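PDB 2E9Y: carbamate kinase from Aeropyrum pernix, which probably catalyses the reversible transfer of a phosphoryl group between ATP and carbamate. Local coordinates for residues V174-I179 with T225-D230; A219-A224 with V279-S284. One frame throughout, in Å; residues are numbered along the deposited sequence.

Contact 1 of 2, residues V174-I179 with T225-D230; sequences VDRDLI and TQLNAD
R176 lays its side chain over the end of helix 216-226, its CG against Q226 CB at 4.0 Å and its NE against L227 CD2 at 3.7 Å. With CG anti to the backbone N (chi1 179°) and a bend at chi2, the chain brings its guanidinium edge to the carbonyl of Q226. NE gives the main bond to Q226 O, 3.1 Å long, from above the carbonyl plane; NH2 adds a weak one to the same oxygen at 3.3 Å. On its other branch NH1 forms a salt bridge with D177 OD1 at 3.0 Å, so both the NE/NH2 side and NH1 have a partner. The carbonyl it grips belongs to the last turn of the helix, which closes in a Schellman motif at N228, where the backbone turns with positive phi toward strand 231-236 of the amino acid kinase fold. Cut back to an alanine, this position would probably leave Q226 O without these donors and D177 without its charged mate, and uncover part of L227. Deeper in, I179 CG2 meets L227 CD1 at 3.9 Å, the two side chains crossing at about a right angle; both also touch V50 of strand 48-52. The amide of Q226 turns elsewhere, OE1 accepting from I173 N.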
ATOM      1  N   VAL A 174     -14.525  -4.066  -6.038  1.00 16.17           N
ATOM      2  CA  VAL A 174     -15.008  -2.865  -5.371  1.00 15.76           C
ATOM      3  C   VAL A 174     -14.406  -1.576  -5.920  1.00 15.16           C
ATOM      4  O   VAL A 174     -15.108  -0.575  -6.109  1.00 14.14           O
ATOM      5  CB  VAL A 174     -14.724  -2.945  -3.856  1.00 17.07           C
ATOM      6  CG1 VAL A 174     -15.181  -1.673  -3.165  1.00 16.81           C
ATOM      7  CG2 VAL A 174     -15.440  -4.157  -3.264  1.00 15.97           C
ATOM      8  N   ASP A 175     -13.110  -1.614  -6.195  1.00 13.97           N
ATOM      9  CA  ASP A 175     -12.399  -0.443  -6.677  1.00 15.56           C
ATOM     10  C   ASP A 175     -12.248  -0.338  -8.188  1.00 16.29           C
ATOM     11  O   ASP A 175     -11.371   0.362  -8.689  1.00 15.57           O
ATOM     12  CB  ASP A 175     -11.046  -0.391  -5.977  1.00 14.85           C
ATOM     13  CG  ASP A 175     -11.198  -0.191  -4.487  1.00 16.93           C
ATOM     14  OD1 ASP A 175     -11.596   0.925  -4.089  1.00 17.47           O
ATOM     15  OD2 ASP A 175     -10.955  -1.148  -3.721  1.00 16.32           O
ATOM     16  N   ARG A 176     -13.133  -1.018  -8.906  1.00 16.49           N
ATOM     17  CA  ARG A 176     -13.116  -1.004 -10.363  1.00 18.41           C
ATOM     18  C   ARG A 176     -13.034   0.411 -10.944  1.00 18.05           C
ATOM     19  O   ARG A 176     -12.225   0.667 -11.840  1.00 18.22           O
ATOM     20  CB  ARG A 176     -14.362  -1.727 -10.888  1.00 20.32           C
ATOM     21  CG  ARG A 176     -14.495  -1.784 -12.395  1.00 24.29           C
ATOM     22  CD  ARG A 176     -15.065  -0.491 -12.940  1.00 30.61           C
ATOM     23  NE  ARG A 176     -15.270  -0.556 -14.381  1.00 34.80           N
ATOM     24  CZ  ARG A 176     -15.601   0.487 -15.133  1.00 35.62           C
ATOM     25  NH1 ARG A 176     -15.764   1.682 -14.577  1.00 36.74           N
ATOM     26  NH2 ARG A 176     -15.766   0.335 -16.439  1.00 36.83           N
ATOM     27  N   ASP A 177     -13.859   1.325 -10.436  1.00 18.30           N
ATOM     28  CA  ASP A 177     -13.857   2.700 -10.939  1.00 18.53           C
ATOM     29  C   ASP A 177     -12.509   3.409 -10.797  1.00 18.96           C
ATOM     30  O   ASP A 177     -12.096   4.132 -11.703  1.00 17.00           O
ATOM     31  CB  ASP A 177     -14.956   3.533 -10.262  1.00 19.68           C
ATOM     32  CG  ASP A 177     -16.355   3.137 -10.718  1.00 24.65           C
ATOM     33  OD1 ASP A 177     -16.472   2.439 -11.745  1.00 25.61           O
ATOM     34  OD2 ASP A 177     -17.338   3.535 -10.060  1.00 26.49           O
ATOM     35  N   LEU A 178     -11.819   3.217  -9.673  1.00 17.09           N
ATOM     36  CA  LEU A 178     -10.516   3.856  -9.489  1.00 17.71           C
ATOM     37  C   LEU A 178      -9.520   3.266 -10.474  1.00 17.50           C
ATOM     38  O   LEU A 178      -8.650   3.962 -10.987  1.00 18.05           O
ATOM     39  CB  LEU A 178      -9.998   3.655  -8.062  1.00 18.07           C
ATOM     40  CG  LEU A 178     -10.708   4.463  -6.977  1.00 18.87           C
ATOM     41  CD1 LEU A 178     -10.148   4.080  -5.611  1.00 20.16           C
ATOM     42  CD2 LEU A 178     -10.524   5.953  -7.239  1.00 20.38           C
ATOM     43  N   ILE A 179      -9.648   1.971 -10.736  1.00 15.50           N
ATOM     44  CA  ILE A 179      -8.749   1.322 -11.673  1.00 15.25           C
ATOM     45  C   ILE A 179      -9.010   1.867 -13.080  1.00 16.73           C
ATOM     46  O   ILE A 179      -8.072   2.149 -13.828  1.00 16.77           O
ATOM     47  CB  ILE A 179      -8.942  -0.207 -11.648  1.00 14.93           C
ATOM     48  CG1 ILE A 179      -8.544  -0.739 -10.261  1.00 15.31           C
ATOM     49  CG2 ILE A 179      -8.095  -0.865 -12.729  1.00 14.02           C
ATOM     50  CD1 ILE A 179      -8.852  -2.214 -10.046  1.00 17.88           C
ATOM     51  N   THR A 225     -13.422  -8.325 -17.263  1.00 17.32           N
ATOM     52  CA  THR A 225     -14.818  -8.285 -17.667  1.00 18.57           C
ATOM     53  C   THR A 225     -15.487  -6.979 -17.237  1.00 19.51           C
ATOM     54  O   THR A 225     -16.214  -6.365 -18.018  1.00 19.16           O
ATOM     55  CB  THR A 225     -15.596  -9.479 -17.071  1.00 18.57           C
ATOM     56  OG1 THR A 225     -15.128 -10.695 -17.666  1.00 19.12           O
ATOM     57  CG2 THR A 225     -17.092  -9.335 -17.324  1.00 19.30           C
ATOM     58  N   GLN A 226     -15.233  -6.542 -16.005  1.00 18.28           N
ATOM     59  CA  GLN A 226     -15.860  -5.323 -15.504  1.00 18.88           C
ATOM     60  C   GLN A 226     -15.275  -4.040 -16.134  1.00 20.03           C
ATOM     61  O   GLN A 226     -15.900  -2.986 -16.145  1.00 20.40           O
ATOM     62  CB  GLN A 226     -15.722  -5.287 -13.977  1.00 19.19           C
ATOM     63  CG  GLN A 226     -16.473  -6.432 -13.293  1.00 19.33           C
ATOM     64  CD  GLN A 226     -16.672  -6.127 -11.822  1.00 21.70           C
ATOM     65  OE1 GLN A 226     -15.760  -5.778 -11.089  1.00 22.19           O
ATOM     66  NE2 GLN A 226     -17.922  -6.359 -11.373  1.00 23.08           N
ATOM     67  N   LEU A 227     -14.022  -4.144 -16.632  1.00 18.77           N
ATOM     68  CA  LEU A 227     -13.405  -2.991 -17.293  1.00 20.61           C
ATOM     69  C   LEU A 227     -13.726  -2.962 -18.790  1.00 22.10           C
ATOM     70  O   LEU A 227     -13.301  -2.082 -19.531  1.00 22.63           O
ATOM     71  CB  LEU A 227     -11.879  -3.083 -17.132  1.00 20.14           C
ATOM     72  CG  LEU A 227     -11.352  -2.751 -15.736  1.00 19.66           C
ATOM     73  CD1 LEU A 227      -9.823  -2.823 -15.681  1.00 18.23           C
ATOM     74  CD2 LEU A 227     -11.747  -1.351 -15.278  1.00 19.88           C
ATOM     75  N   ASN A 228     -14.456  -3.992 -19.248  1.00 22.44           N
ATOM     76  CA  ASN A 228     -14.666  -4.133 -20.687  1.00 25.72           C
ATOM     77  C   ASN A 228     -13.328  -4.180 -21.444  1.00 24.60           C
ATOM     78  O   ASN A 228     -13.153  -3.542 -22.473  1.00 25.19           O
ATOM     79  CB  ASN A 228     -15.490  -2.940 -21.180  1.00 29.09           C
ATOM     80  CG  ASN A 228     -16.837  -2.922 -20.499  1.00 33.52           C
ATOM     81  OD1 ASN A 228     -17.372  -1.871 -20.164  1.00 38.00           O
ATOM     82  ND2 ASN A 228     -17.440  -4.118 -20.386  1.00 35.87           N
ATOM     83  N   ALA A 229     -12.377  -4.930 -20.894  1.00 22.26           N
ATOM     84  CA  ALA A 229     -11.056  -5.050 -21.494  1.00 22.35           C
ATOM     85  C   ALA A 229     -11.153  -5.782 -22.824  1.00 22.68           C
ATOM     86  O   ALA A 229     -12.057  -6.591 -23.038  1.00 21.43           O
ATOM     87  CB  ALA A 229     -10.111  -5.801 -20.549  1.00 19.88           C
ATOM     88  N   ASP A 230     -10.210  -5.499 -23.713  1.00 22.60           N
ATOM     89  CA  ASP A 230     -10.188  -6.132 -25.023  1.00 23.94           C
ATOM     90  C   ASP A 230      -9.538  -7.509 -24.944  1.00 23.34           C
ATOM     91  O   ASP A 230      -9.753  -8.359 -25.809  1.00 22.76           O
ATOM     92  CB  ASP A 230      -9.413  -5.253 -26.011  1.00 26.48           C
ATOM     93  CG  ASP A 230     -10.060  -3.896 -26.216  1.00 27.97           C
ATOM     94  OD1 ASP A 230     -11.152  -3.844 -26.818  1.00 30.29           O
ATOM     95  OD2 ASP A 230      -9.483  -2.881 -25.774  1.00 28.86           O
TER

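Contact 2 of 2, residues A219-A224 with V279-S284; sequences ASSLLA and VEAAIS
S221 has more surface buried here than any other residue of the two segments, and its hydroxyl carries the one direct hydrogen bond between them. OG is anti to the backbone N (chi1 -176°), which extends it across the interface to the backbone oxygen of A281; the OG to O distance is a short 2.7 Å, and the donor sits 31° off the carbonyl plane. Within a helix that oxygen already faces the amide one turn further on, so the serine comes in beside the helical bond, at a C=O...donor angle of 130°.

A281 is the second large contributor. Its methyl lies against the S221 methylene, CB to CB 3.8 Å, and the small side chains on both helices let the backbones come close: the CA atoms of S221 and A281 are 5.4 Å apart. Beyond this point A281 also packs on D217 and L218, one turn earlier on helix 216-226.

S284, a turn along from A281, closes the edge of the contact. Its CB stands 3.9 Å from S221 OG. A water donates to S221 OG over 3.0 Å and lies 3.2 Å from S284 OG, but S284 has a second conformer, so that last link is less certain. S221 OG thus gives its proton to A281 O and accepts from the water, so both roles of a buried hydroxyl are used. F285, next to S284 on helix 275-289, also packs on S221. The arrangement is typical of close helix-helix packing through small residues, here joining helices 216-226 and 275-289 within the alpha/beta amino acid kinase fold.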
ATOM      1  N   ALA A 219      -9.783 -13.363 -10.027  1.00 15.19           N
ATOM      2  CA  ALA A 219     -10.045 -11.948  -9.788  1.00 14.17           C
ATOM      3  C   ALA A 219      -9.684 -11.093 -11.002  1.00 14.36           C
ATOM      4  O   ALA A 219     -10.427 -10.178 -11.355  1.00 13.35           O
ATOM      5  CB  ALA A 219      -9.262 -11.463  -8.559  1.00 14.71           C
ATOM      6  N   SER A 220      -8.549 -11.388 -11.631  1.00 14.04           N
ATOM      7  CA  SER A 220      -8.105 -10.642 -12.811  1.00 14.57           C
ATOM      8  C   SER A 220      -9.088 -10.815 -13.960  1.00 15.47           C
ATOM      9  O   SER A 220      -9.333  -9.883 -14.728  1.00 15.71           O
ATOM     10  CB  SER A 220      -6.716 -11.111 -13.255  1.00 14.99           C
ATOM     11  OG  SER A 220      -5.735 -10.789 -12.282  1.00 16.92           O
ATOM     12  N   SER A 221      -9.645 -12.016 -14.079  1.00 16.25           N
ATOM     13  CA  SER A 221     -10.617 -12.291 -15.130  1.00 16.23           C
ATOM     14  C   SER A 221     -11.847 -11.419 -14.896  1.00 15.98           C
ATOM     15  O   SER A 221     -12.355 -10.771 -15.815  1.00 14.17           O
ATOM     16  CB  SER A 221     -11.014 -13.770 -15.110  1.00 18.05           C
ATOM     17  OG  SER A 221     -11.898 -14.075 -16.177  1.00 18.18           O
ATOM     18  N   LEU A 222     -12.327 -11.407 -13.657  1.00 15.34           N
ATOM     19  CA  LEU A 222     -13.484 -10.596 -13.311  1.00 15.24           C
ATOM     20  C   LEU A 222     -13.206  -9.122 -13.584  1.00 14.93           C
ATOM     21  O   LEU A 222     -14.072  -8.407 -14.088  1.00 15.63           O
ATOM     22  CB  LEU A 222     -13.852 -10.798 -11.837  1.00 16.13           C
ATOM     23  CG  LEU A 222     -15.018  -9.961 -11.305  1.00 17.85           C
ATOM     24  CD1 LEU A 222     -16.284 -10.247 -12.102  1.00 19.23           C
ATOM     25  CD2 LEU A 222     -15.226 -10.284  -9.832  1.00 18.14           C
ATOM     26  N   LEU A 223     -12.000  -8.661 -13.252  1.00 15.46           N
ATOM     27  CA  LEU A 223     -11.638  -7.262 -13.485  1.00 13.85           C
ATOM     28  C   LEU A 223     -11.684  -6.938 -14.977  1.00 15.41           C
ATOM     29  O   LEU A 223     -12.199  -5.895 -15.375  1.00 16.23           O
ATOM     30  CB  LEU A 223     -10.227  -6.961 -12.962  1.00 13.42           C
ATOM     31  CG  LEU A 223      -9.739  -5.521 -13.182  1.00 11.43           C
ATOM     32  CD1 LEU A 223     -10.676  -4.543 -12.480  1.00 15.08           C
ATOM     33  CD2 LEU A 223      -8.318  -5.361 -12.642  1.00 14.53           C
ATOM     34  N   ALA A 224     -11.133  -7.832 -15.790  1.00 16.18           N
ATOM     35  CA  ALA A 224     -11.105  -7.634 -17.241  1.00 18.29           C
ATOM     36  C   ALA A 224     -12.529  -7.486 -17.769  1.00 18.00           C
ATOM     37  O   ALA A 224     -12.812  -6.632 -18.612  1.00 18.55           O
ATOM     38  CB  ALA A 224     -10.409  -8.817 -17.920  1.00 17.73           C
ATOM     39  N   VAL A 279      -7.126 -21.653 -16.248  1.00 18.91           N
ATOM     40  CA  VAL A 279      -8.016 -22.102 -17.311  1.00 18.53           C
ATOM     41  C   VAL A 279      -9.434 -21.646 -16.983  1.00 18.53           C
ATOM     42  O   VAL A 279     -10.154 -21.174 -17.855  1.00 19.03           O
ATOM     43  CB  VAL A 279      -7.982 -23.646 -17.463  1.00 19.15           C
ATOM     44  CG1 VAL A 279      -9.156 -24.130 -18.318  1.00 20.73           C
ATOM     45  CG2 VAL A 279      -6.671 -24.060 -18.111  1.00 21.47           C
ATOM     46  N   GLU A 280      -9.820 -21.767 -15.718  1.00 19.26           N
ATOM     47  CA  GLU A 280     -11.155 -21.357 -15.293  1.00 19.77           C
ATOM     48  C   GLU A 280     -11.340 -19.867 -15.565  1.00 19.51           C
ATOM     49  O   GLU A 280     -12.378 -19.439 -16.072  1.00 18.17           O
ATOM     50  CB  GLU A 280     -11.352 -21.625 -13.798  1.00 19.94           C
ATOM     51  CG  GLU A 280     -12.792 -21.449 -13.336  0.50 18.46           C
ATOM     52  CD  GLU A 280     -12.940 -21.476 -11.825  0.50 18.94           C
ATOM     53  OE1 GLU A 280     -12.296 -22.326 -11.176  0.50 16.86           O
ATOM     54  OE2 GLU A 280     -13.712 -20.654 -11.289  0.50 20.60           O
ATOM     55  N   ALA A 281     -10.322 -19.083 -15.221  1.00 17.87           N
ATOM     56  CA  ALA A 281     -10.342 -17.635 -15.416  1.00 17.97           C
ATOM     57  C   ALA A 281     -10.482 -17.277 -16.893  1.00 17.45           C
ATOM     58  O   ALA A 281     -11.293 -16.425 -17.262  1.00 17.41           O
ATOM     59  CB  ALA A 281      -9.059 -17.016 -14.854  1.00 14.35           C
ATOM     60  N   ALA A 282      -9.687 -17.929 -17.736  1.00 17.46           N
ATOM     61  CA  ALA A 282      -9.732 -17.672 -19.171  1.00 19.63           C
ATOM     62  C   ALA A 282     -11.115 -17.987 -19.736  1.00 19.93           C
ATOM     63  O   ALA A 282     -11.681 -17.198 -20.496  1.00 20.29           O
ATOM     64  CB  ALA A 282      -8.671 -18.505 -19.885  1.00 17.98           C
ATOM     65  N   ILE A 283     -11.658 -19.141 -19.362  1.00 19.92           N
ATOM     66  CA  ILE A 283     -12.981 -19.547 -19.833  1.00 20.72           C
ATOM     67  C   ILE A 283     -14.046 -18.540 -19.408  1.00 21.74           C
ATOM     68  O   ILE A 283     -14.890 -18.144 -20.212  1.00 20.01           O
ATOM     69  CB  ILE A 283     -13.372 -20.937 -19.285  1.00 20.78           C
ATOM     70  CG1 ILE A 283     -12.482 -22.013 -19.912  1.00 19.55           C
ATOM     71  CG2 ILE A 283     -14.839 -21.214 -19.567  1.00 21.98           C
ATOM     72  CD1 ILE A 283     -12.654 -23.396 -19.305  1.00 23.08           C
ATOM     73  N   SER A 284     -14.001 -18.121 -18.145  1.00 20.20           N
ATOM     74  CA  SER A 284     -14.975 -17.164 -17.634  1.00 19.75           C
ATOM     75  C   SER A 284     -14.967 -15.867 -18.437  1.00 19.84           C
ATOM     76  O   SER A 284     -16.021 -15.305 -18.740  1.00 19.43           O
ATOM     77  CB  SER A 284     -14.694 -16.862 -16.159  1.00 21.14           C
ATOM     78  OG  SER A 284     -15.614 -15.917 -15.641  0.50 20.77           O
TER
HETATM   79  O   HOH W   1     -14.639 -12.940 -16.258  1.00 21.92           O

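Helix 216-226 is the element the two contacts share. Contact 2 uses its middle, contact 1 its C-terminal end and the turn that follows, and their centres lie about 12 Å apart. Along the chain the segments alternate: 174-179, 219-224, 225-230, 279-284. One helix is thereby tied to helix 176-185 at its end and to helix 275-289 along its flank, all within the amino acid kinase fold. The contacts also meet directly, through a probable hydrogen bond from A229 N to A224 O (2.9 Å) and by packing of I179 CD1 on L223 CD1. Contact 1 lies nearer the dimer partner, where K94 of the second subunit forms a salt bridge with D175; contact 2 is buried within its own subunit.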